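Local coordinates for putative c-1-tetrahydrofolate synthase, cytoplasmic (Leishmania major, PDB 4A26), which probably catalyses the NADP+-dependent oxidation of N5,N10-methylenetetrahydrofolate and the hydrolysis of the resulting methenyl form, as a homodimeric bifunctional dehydrogenase/cyclohydrolase, at residues A[27-30]-A[31-35]; A[216-220]-A[221-225]; A[257-260]-A[261-264]. All blocks are in the same frame, centred on the assembly; numbering follows the deposited sequence.

Interaction 1 (A[27-30]-A[31-35]); sequences AALR and ELYGG
The Tyr33 ring is met at its edge, near its plane, by the carbonyl oxygen of Leu29, which lies 3.2 Å from Tyr33 CD2. Further along the same CD2-CE2 edge, Leu29 CD2 approaches Tyr33 CE2 at 3.7 Å, the leucine branch running slantwise to the aromatic side chain. This is the C-terminal end of helix 11-32, in the catalytic domain of the enzyme. The last turn is closed by a 6→1 backbone bond as in a Schellman motif, Gly35 N to Arg30 O (2.8 Å, 153° at the hydrogen). The 5→2 bond of the full motif is missing, Gly34 N lying 4.1 Å from Glu31 O. Tyr33 is the first residue to leave helical geometry, and the two glycines after it both take positive phi, which turns the chain back so that Gly35 N faces Arg30 O. Tyr33 N gives weak bonds to both Leu29 O and Arg30 O, so Arg30 O is shared by two donors. One residue earlier, Leu32 N gives a weak bond to Ala28 O, and Leu32 CG lies 3.5 Å from that same oxygen. Beyond the segments, Leu29 packs on Leu290 and Phe293 and Tyr33 on Leu297, all of helix 279-297, while Tyr33 O accepts a bond from Arg36 NE. Glu31 has CG beside its backbone N (chi1 -64°), and a bend at chi2 follows. Its methylene Glu31 CG thereby lies 3.9 Å from Ala27 O, and its Glu31 OE2 stays 5.7 Å from Arg30 NE.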
ATOM      1  N   ALA A  27      16.939  13.799 -25.364  1.00 39.19           N
ATOM      2  CA  ALA A  27      17.404  14.391 -26.623  1.00 40.97           C
ATOM      3  C   ALA A  27      16.460  14.080 -27.782  1.00 42.09           C
ATOM      4  O   ALA A  27      16.320  14.880 -28.705  1.00 43.80           O
ATOM      5  CB  ALA A  27      18.810  13.905 -26.948  1.00 41.55           C
ATOM      6  N   ALA A  28      15.829  12.910 -27.736  1.00 41.29           N
ATOM      7  CA  ALA A  28      14.871  12.503 -28.761  1.00 42.43           C
ATOM      8  C   ALA A  28      13.585  13.320 -28.667  1.00 42.59           C
ATOM      9  O   ALA A  28      13.024  13.715 -29.689  1.00 44.68           O
ATOM     10  CB  ALA A  28      14.562  11.009 -28.645  1.00 41.64           C
ATOM     11  N   LEU A  29      13.123  13.570 -27.442  1.00 40.82           N
ATOM     12  CA  LEU A  29      11.903  14.351 -27.217  1.00 40.95           C
ATOM     13  C   LEU A  29      12.081  15.833 -27.560  1.00 41.96           C
ATOM     14  O   LEU A  29      11.121  16.505 -27.930  1.00 43.01           O
ATOM     15  CB  LEU A  29      11.422  14.206 -25.770  1.00 38.97           C
ATOM     16  CG  LEU A  29      10.958  12.811 -25.339  1.00 37.98           C
ATOM     17  CD1 LEU A  29      10.739  12.766 -23.830  1.00 36.08           C
ATOM     18  CD2 LEU A  29       9.693  12.395 -26.075  1.00 38.87           C
ATOM     19  N   ARG A  30      13.304  16.340 -27.428  1.00 41.74           N
ATOM     20  CA  ARG A  30      13.604  17.720 -27.806  1.00 43.09           C
ATOM     21  C   ARG A  30      13.284  17.999 -29.272  1.00 45.49           C
ATOM     22  O   ARG A  30      12.634  18.992 -29.590  1.00 46.55           O
ATOM     23  CB  ARG A  30      15.073  18.038 -27.563  1.00 42.95           C
ATOM     24  CG  ARG A  30      15.411  18.442 -26.149  1.00 41.63           C
ATOM     25  CD  ARG A  30      16.914  18.607 -26.011  1.00 42.44           C
ATOM     26  NE  ARG A  30      17.443  19.545 -27.008  1.00 44.35           N
ATOM     27  CZ  ARG A  30      18.071  20.688 -26.737  1.00 45.15           C
ATOM     28  NH1 ARG A  30      18.310  21.075 -25.486  1.00 43.78           N
ATOM     29  NH2 ARG A  30      18.489  21.446 -27.741  1.00 47.97           N
ATOM     30  N   GLU A  31      13.756  17.123 -30.155  1.00 46.50           N
ATOM     31  CA  GLU A  31      13.503  17.261 -31.594  1.00 49.26           C
ATOM     32  C   GLU A  31      12.000  17.272 -31.873  1.00 49.81           C
ATOM     33  O   GLU A  31      11.494  18.158 -32.560  1.00 51.75           O
ATOM     34  CB  GLU A  31      14.164  16.118 -32.383  1.00 50.19           C
ATOM     35  CG  GLU A  31      15.691  16.083 -32.310  1.00 50.53           C
ATOM     36  CD  GLU A  31      16.345  17.197 -33.106  1.00 53.51           C
ATOM     37  OE1 GLU A  31      16.430  17.067 -34.349  1.00 56.12           O
ATOM     38  OE2 GLU A  31      16.782  18.194 -32.487  1.00 53.44           O
ATOM     39  N   LEU A  32      11.298  16.295 -31.304  1.00 48.22           N
ATOM     40  CA  LEU A  32       9.873  16.105 -31.557  1.00 48.99           C
ATOM     41  C   LEU A  32       8.960  17.170 -30.944  1.00 48.78           C
ATOM     42  O   LEU A  32       7.830  17.330 -31.400  1.00 50.45           O
ATOM     43  CB  LEU A  32       9.435  14.726 -31.050  1.00 47.68           C
ATOM     44  CG  LEU A  32      10.098  13.499 -31.685  1.00 47.77           C
ATOM     45  CD1 LEU A  32       9.570  12.231 -31.041  1.00 45.80           C
ATOM     46  CD2 LEU A  32       9.867  13.468 -33.189  1.00 50.43           C
ATOM     47  N   TYR A  33       9.425  17.891 -29.922  1.00 47.00           N
ATOM     48  CA  TYR A  33       8.540  18.780 -29.153  1.00 46.59           C
ATOM     49  C   TYR A  33       9.074  20.209 -28.936  1.00 46.47           C
ATOM     50  O   TYR A  33       8.862  20.814 -27.884  1.00 44.95           O
ATOM     51  CB  TYR A  33       8.151  18.103 -27.827  1.00 44.37           C
ATOM     52  CG  TYR A  33       7.405  16.800 -28.041  1.00 45.16           C
ATOM     53  CD1 TYR A  33       6.066  16.797 -28.433  1.00 47.57           C
ATOM     54  CD2 TYR A  33       8.040  15.570 -27.882  1.00 44.31           C
ATOM     55  CE1 TYR A  33       5.381  15.602 -28.649  1.00 48.55           C
ATOM     56  CE2 TYR A  33       7.367  14.375 -28.093  1.00 44.74           C
ATOM     57  CZ  TYR A  33       6.040  14.395 -28.478  1.00 47.16           C
ATOM     58  OH  TYR A  33       5.370  13.208 -28.691  1.00 47.90           O
ATOM     59  N   GLY A  34       9.741  20.751 -29.952  1.00 48.09           N
ATOM     60  CA  GLY A  34      10.127  22.165 -29.972  1.00 48.66           C
ATOM     61  C   GLY A  34      11.259  22.551 -29.040  1.00 46.79           C
ATOM     62  O   GLY A  34      11.327  23.692 -28.578  1.00 46.64           O
ATOM     63  N   GLY A  35      12.156  21.607 -28.765  1.00 45.46           N
ATOM     64  CA  GLY A  35      13.292  21.855 -27.882  1.00 44.00           C
ATOM     65  C   GLY A  35      12.934  21.901 -26.407  1.00 41.76           C
ATOM     66  O   GLY A  35      13.758  22.297 -25.576  1.00 40.69           O
TER

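Interaction 2 (A[216-220]-A[221-225]); sequences AAMGQ and PGYVK
Tyr223 lays its side chain back across the turn toward Gln220 and Met218. Its CB comes first, 4.1 Å from Gln220 O, and that oxygen lies in the ring plane at the edge. Next along, Tyr223 CD2 meets Gln220 CB at 3.6 Å, an approach that is oblique to the ring. Tyr223 CE2 then reaches Met218 CB at 3.9 Å, and at the tip the phenol oxygen Tyr223 OH lies 3.6 Å from Met218 CG. The methionine sets CG beside its backbone N (chi1 -74°), and from there the chain bends twice, so the thioether end heads off from the tyrosine. One face of the ring carries Val224 CG2, 3.9 Å above the plane and offset toward the rim. All this belongs to the loop that leaves strand 213-216 of the parallel sheet in the NAD(P)-binding domain, at the strand's C-terminal end, the side on which Rossmann folds generally bind the dinucleotide. Here Asp257 OD2 accepts a bond from Gly219 N and a weak one from Met218 N. Gly219 has phi and psi of 92° and 23°, a left-handed conformation that glycine takes easily. At the base of the loop, Ala216 CB and Val224 CG2 come within 4.3 Å. Met218, Tyr223 and Val224 all also touch Leu171 of strand 167-171.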
ATOM      1  N   ALA A 216      17.716  -6.259   2.206  1.00 26.14           N
ATOM      2  CA  ALA A 216      18.174  -5.869   3.534  1.00 27.15           C
ATOM      3  C   ALA A 216      18.012  -4.362   3.720  1.00 27.53           C
ATOM      4  O   ALA A 216      18.824  -3.574   3.224  1.00 27.81           O
ATOM      5  CB  ALA A 216      19.615  -6.279   3.730  1.00 28.08           C
ATOM      6  N   ALA A 217      16.959  -3.972   4.436  1.00 27.68           N
ATOM      7  CA  ALA A 217      16.600  -2.564   4.600  1.00 28.32           C
ATOM      8  C   ALA A 217      16.349  -2.169   6.052  1.00 29.99           C
ATOM      9  O   ALA A 217      15.696  -1.160   6.307  1.00 30.64           O
ATOM     10  CB  ALA A 217      15.369  -2.247   3.759  1.00 27.18           C
ATOM     11  N   MET A 218      16.864  -2.942   7.003  1.00 31.20           N
ATOM     12  CA  MET A 218      16.616  -2.656   8.422  1.00 33.28           C
ATOM     13  C   MET A 218      17.424  -1.458   8.906  1.00 34.65           C
ATOM     14  O   MET A 218      16.939  -0.686   9.727  1.00 36.13           O
ATOM     15  CB  MET A 218      16.903  -3.883   9.300  1.00 34.23           C
ATOM     16  CG  MET A 218      15.848  -4.975   9.199  1.00 34.35           C
ATOM     17  SD  MET A 218      14.641  -4.990  10.545  1.00 39.78           S
ATOM     18  CE  MET A 218      14.123  -3.270  10.624  1.00 40.10           C
ATOM     19  N   GLY A 219      18.643  -1.312   8.389  1.00 34.50           N
ATOM     20  CA  GLY A 219      19.559  -0.236   8.787  1.00 36.25           C
ATOM     21  C   GLY A 219      20.505  -0.602   9.923  1.00 38.36           C
ATOM     22  O   GLY A 219      21.002   0.280  10.625  1.00 40.63           O
ATOM     23  N   GLN A 220      20.750  -1.902  10.095  1.00 37.77           N
ATOM     24  CA  GLN A 220      21.652  -2.431  11.123  1.00 39.62           C
ATOM     25  C   GLN A 220      22.949  -2.910  10.476  1.00 39.48           C
ATOM     26  O   GLN A 220      22.930  -3.891   9.740  1.00 37.73           O
ATOM     27  CB  GLN A 220      20.998  -3.628  11.818  1.00 39.48           C
ATOM     28  CG  GLN A 220      20.076  -3.273  12.974  1.00 40.92           C
ATOM     29  CD  GLN A 220      20.793  -3.144  14.306  1.00 43.21           C
ATOM     30  OE1 GLN A 220      20.199  -2.707  15.284  1.00 44.81           O
ATOM     31  NE2 GLN A 220      22.063  -3.530  14.351  1.00 43.64           N
ATOM     32  N   PRO A 221      24.084  -2.254  10.767  1.00 41.58           N
ATOM     33  CA  PRO A 221      25.313  -2.667  10.087  1.00 41.94           C
ATOM     34  C   PRO A 221      25.710  -4.118  10.357  1.00 42.10           C
ATOM     35  O   PRO A 221      25.849  -4.512  11.509  1.00 43.92           O
ATOM     36  CB  PRO A 221      26.370  -1.704  10.642  1.00 44.90           C
ATOM     37  CG  PRO A 221      25.805  -1.186  11.903  1.00 46.61           C
ATOM     38  CD  PRO A 221      24.326  -1.162  11.723  1.00 44.25           C
ATOM     39  N   GLY A 222      25.854  -4.897   9.287  1.00 40.49           N
ATOM     40  CA  GLY A 222      26.424  -6.240   9.343  1.00 40.99           C
ATOM     41  C   GLY A 222      25.700  -7.209  10.253  1.00 40.95           C
ATOM     42  O   GLY A 222      26.296  -7.741  11.193  1.00 43.11           O
ATOM     43  N   TYR A 223      24.420  -7.447   9.980  1.00 38.75           N
ATOM     44  CA  TYR A 223      23.634  -8.354  10.815  1.00 38.83           C
ATOM     45  C   TYR A 223      23.039  -9.552  10.066  1.00 36.74           C
ATOM     46  O   TYR A 223      22.753 -10.576  10.690  1.00 37.25           O
ATOM     47  CB  TYR A 223      22.553  -7.571  11.565  1.00 39.03           C
ATOM     48  CG  TYR A 223      21.137  -7.749  11.066  1.00 37.25           C
ATOM     49  CD1 TYR A 223      20.358  -8.812  11.508  1.00 37.73           C
ATOM     50  CD2 TYR A 223      20.561  -6.834  10.193  1.00 35.88           C
ATOM     51  CE1 TYR A 223      19.053  -8.977  11.078  1.00 36.38           C
ATOM     52  CE2 TYR A 223      19.248  -6.993   9.757  1.00 34.63           C
ATOM     53  CZ  TYR A 223      18.502  -8.065  10.205  1.00 34.81           C
ATOM     54  OH  TYR A 223      17.203  -8.242   9.790  1.00 34.75           O
ATOM     55  N   VAL A 224      22.844  -9.435   8.753  1.00 34.65           N
ATOM     56  CA  VAL A 224      22.388 -10.574   7.960  1.00 32.94           C
ATOM     57  C   VAL A 224      23.581 -11.486   7.690  1.00 33.93           C
ATOM     58  O   VAL A 224      24.455 -11.157   6.886  1.00 34.31           O
ATOM     59  CB  VAL A 224      21.752 -10.156   6.615  1.00 31.04           C
ATOM     60  CG1 VAL A 224      21.101 -11.361   5.952  1.00 29.56           C
ATOM     61  CG2 VAL A 224      20.727  -9.047   6.818  1.00 30.30           C
ATOM     62  N   LYS A 225      23.622 -12.620   8.386  1.00 34.57           N
ATOM     63  CA  LYS A 225      24.708 -13.586   8.231  1.00 35.74           C
ATOM     64  C   LYS A 225      24.545 -14.361   6.925  1.00 34.47           C
ATOM     65  O   LYS A 225      23.426 -14.693   6.521  1.00 32.48           O
ATOM     66  CB  LYS A 225      24.745 -14.562   9.414  1.00 36.98           C
ATOM     67  CG  LYS A 225      25.013 -13.918  10.771  1.00 38.72           C
ATOM     68  CD  LYS A 225      26.472 -13.518  10.955  1.00 41.19           C
TER

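Interaction 3 (A[257-260]-A[261-264]); sequences DVCF and EEAA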
ATOM      1  N   ASP A 257      23.805  -3.834   5.798  1.00 36.85           N
ATOM      2  CA  ASP A 257      23.156  -4.804   6.683  1.00 36.42           C
ATOM      3  C   ASP A 257      23.727  -6.211   6.535  1.00 36.59           C
ATOM      4  O   ASP A 257      23.741  -6.989   7.490  1.00 37.45           O
ATOM      5  CB  ASP A 257      21.650  -4.866   6.404  1.00 34.36           C
ATOM      6  CG  ASP A 257      20.877  -3.723   7.041  1.00 34.47           C
ATOM      7  OD1 ASP A 257      21.462  -2.655   7.302  1.00 34.99           O
ATOM      8  OD2 ASP A 257      19.660  -3.902   7.273  1.00 33.83           O
ATOM      9  N   VAL A 258      24.184  -6.534   5.330  1.00 36.03           N
ATOM     10  CA  VAL A 258      24.631  -7.877   5.005  1.00 36.10           C
ATOM     11  C   VAL A 258      26.121  -8.010   5.241  1.00 38.49           C
ATOM     12  O   VAL A 258      26.876  -7.084   4.961  1.00 39.68           O
ATOM     13  CB  VAL A 258      24.332  -8.208   3.532  1.00 34.66           C
ATOM     14  CG1 VAL A 258      24.763  -9.630   3.203  1.00 34.76           C
ATOM     15  CG2 VAL A 258      22.846  -7.997   3.234  1.00 32.32           C
ATOM     16  N   CYS A 259      26.535  -9.157   5.778  1.00 39.57           N
ATOM     17  CA  CYS A 259      27.946  -9.514   5.831  1.00 42.00           C
ATOM     18  C   CYS A 259      28.331 -10.014   4.450  1.00 41.42           C
ATOM     19  O   CYS A 259      28.084 -11.171   4.104  1.00 40.86           O
ATOM     20  CB  CYS A 259      28.204 -10.590   6.882  1.00 43.39           C
ATOM     21  SG  CYS A 259      27.862 -10.044   8.553  1.00 45.52           S
ATOM     22  N   PHE A 260      28.937  -9.131   3.664  1.00 41.78           N
ATOM     23  CA  PHE A 260      29.155  -9.389   2.251  1.00 41.39           C
ATOM     24  C   PHE A 260      29.952 -10.664   1.969  1.00 42.95           C
ATOM     25  O   PHE A 260      29.496 -11.540   1.233  1.00 42.03           O
ATOM     26  CB  PHE A 260      29.855  -8.199   1.598  1.00 42.32           C
ATOM     27  CG  PHE A 260      30.185  -8.428   0.161  1.00 42.44           C
ATOM     28  CD1 PHE A 260      29.201  -8.317  -0.809  1.00 40.16           C
ATOM     29  CD2 PHE A 260      31.469  -8.793  -0.220  1.00 44.76           C
ATOM     30  CE1 PHE A 260      29.494  -8.547  -2.138  1.00 40.84           C
ATOM     31  CE2 PHE A 260      31.770  -9.023  -1.547  1.00 45.37           C
ATOM     32  CZ  PHE A 260      30.782  -8.902  -2.510  1.00 43.34           C
ATOM     33  N   GLU A 261      31.144 -10.756   2.548  1.00 45.57           N
ATOM     34  CA  GLU A 261      32.055 -11.866   2.252  1.00 47.70           C
ATOM     35  C   GLU A 261      31.482 -13.221   2.650  1.00 46.72           C
ATOM     36  O   GLU A 261      31.831 -14.239   2.057  1.00 47.63           O
ATOM     37  CB  GLU A 261      33.442 -11.661   2.889  1.00 51.24           C
ATOM     38  CG  GLU A 261      33.424 -11.207   4.345  1.00 52.66           C
ATOM     39  CD  GLU A 261      33.275  -9.699   4.482  1.00 52.79           C
ATOM     40  OE1 GLU A 261      34.266  -8.978   4.217  1.00 54.90           O
ATOM     41  OE2 GLU A 261      32.158  -9.248   4.825  1.00 50.20           O
ATOM     42  N   GLU A 262      30.604 -13.233   3.648  1.00 45.19           N
ATOM     43  CA  GLU A 262      29.909 -14.457   4.029  1.00 44.14           C
ATOM     44  C   GLU A 262      28.809 -14.772   3.022  1.00 41.55           C
ATOM     45  O   GLU A 262      28.656 -15.918   2.592  1.00 41.62           O
ATOM     46  CB  GLU A 262      29.305 -14.324   5.426  1.00 43.80           C
ATOM     47  CG  GLU A 262      30.325 -14.197   6.555  1.00 46.38           C
ATOM     48  CD  GLU A 262      29.674 -14.167   7.932  1.00 46.02           C
ATOM     49  OE1 GLU A 262      28.428 -14.107   8.014  1.00 43.26           O
ATOM     50  OE2 GLU A 262      30.410 -14.207   8.937  1.00 48.88           O
ATOM     51  N   ALA A 263      28.046 -13.747   2.651  1.00 39.46           N
ATOM     52  CA  ALA A 263      26.925 -13.900   1.723  1.00 37.12           C
ATOM     53  C   ALA A 263      27.370 -14.294   0.313  1.00 37.49           C
ATOM     54  O   ALA A 263      26.615 -14.935  -0.416  1.00 36.55           O
ATOM     55  CB  ALA A 263      26.109 -12.617   1.674  1.00 35.37           C
ATOM     56  N   ALA A 264      28.589 -13.915  -0.063  1.00 39.16           N
ATOM     57  CA  ALA A 264      29.117 -14.203  -1.400  1.00 40.07           C
ATOM     58  C   ALA A 264      29.374 -15.696  -1.634  1.00 41.06           C
ATOM     59  O   ALA A 264      29.288 -16.172  -2.764  1.00 41.45           O
ATOM     60  CB  ALA A 264      30.392 -13.399  -1.650  1.00 42.07           C
TER
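Cys259 and Ala263 are joined by the first regular bond of a short helix. Among the backbone bonds, Cys259 O, at the N-cap position, receives Ala263 N at 3.0 Å with 160° at the hydrogen, the donor lying nearly in line with the carbonyl. The same oxygen takes a weak bond from Glu262 N. One residue on, Phe260 O receives Ala264 N at 2.9 Å, again from almost straight ahead though more bent at the hydrogen (140°). Apolar contact comes from Val258, whose CG1 touches Ala263 CB at 3.6 Å, methyl against methyl. Of the carboxylates, Glu262 runs extended beyond CG alongside Cys259, bringing Glu262 OE1 to 3.7 Å from Cys259 CB; this oxygen also accepts a bond from Gly226 N. Glu261 instead folds back over the start of the helix: with CG set between backbone N and carbonyl carbon (chi1 46°) and a bend at chi2, Glu261 OE2 comes to 3.4 Å from Phe260 N, without a hydrogen bond. Segment 261-264 supplies most of helix 260-263, after strand 253-255 and before strand 269-271 in sequence. Val258, Phe260 and Ala263 all pack on Ile270 of strand 269-271, Val258 also touches Ala216 of strand 213-216, and Asp237 OD1 and OD2, at the end of strand 234-237, receive the backbone N-H groups of Asp257 and Val258.

Along the chain the three contacts follow in series, 27-35, then 216-225, then 257-264. Interaction 1 ends the first long helix of the catalytic domain. Its centre is about 45 Å from the centres of both other contacts, on the opposite side of the chain's centre, and its nearest atoms are about 32 Å from interaction 2 and 35 Å from interaction 3. Those two share the NAD(P)-binding domain, with centres about 10 Å apart. They touch directly: Asp257 O lies 2.6 Å from Tyr223 N and 2.9 Å from Val224 N, both probable hydrogen bonds. Asp257 therefore ties the loop after strand 213-216 to the chain entering helix 260-263.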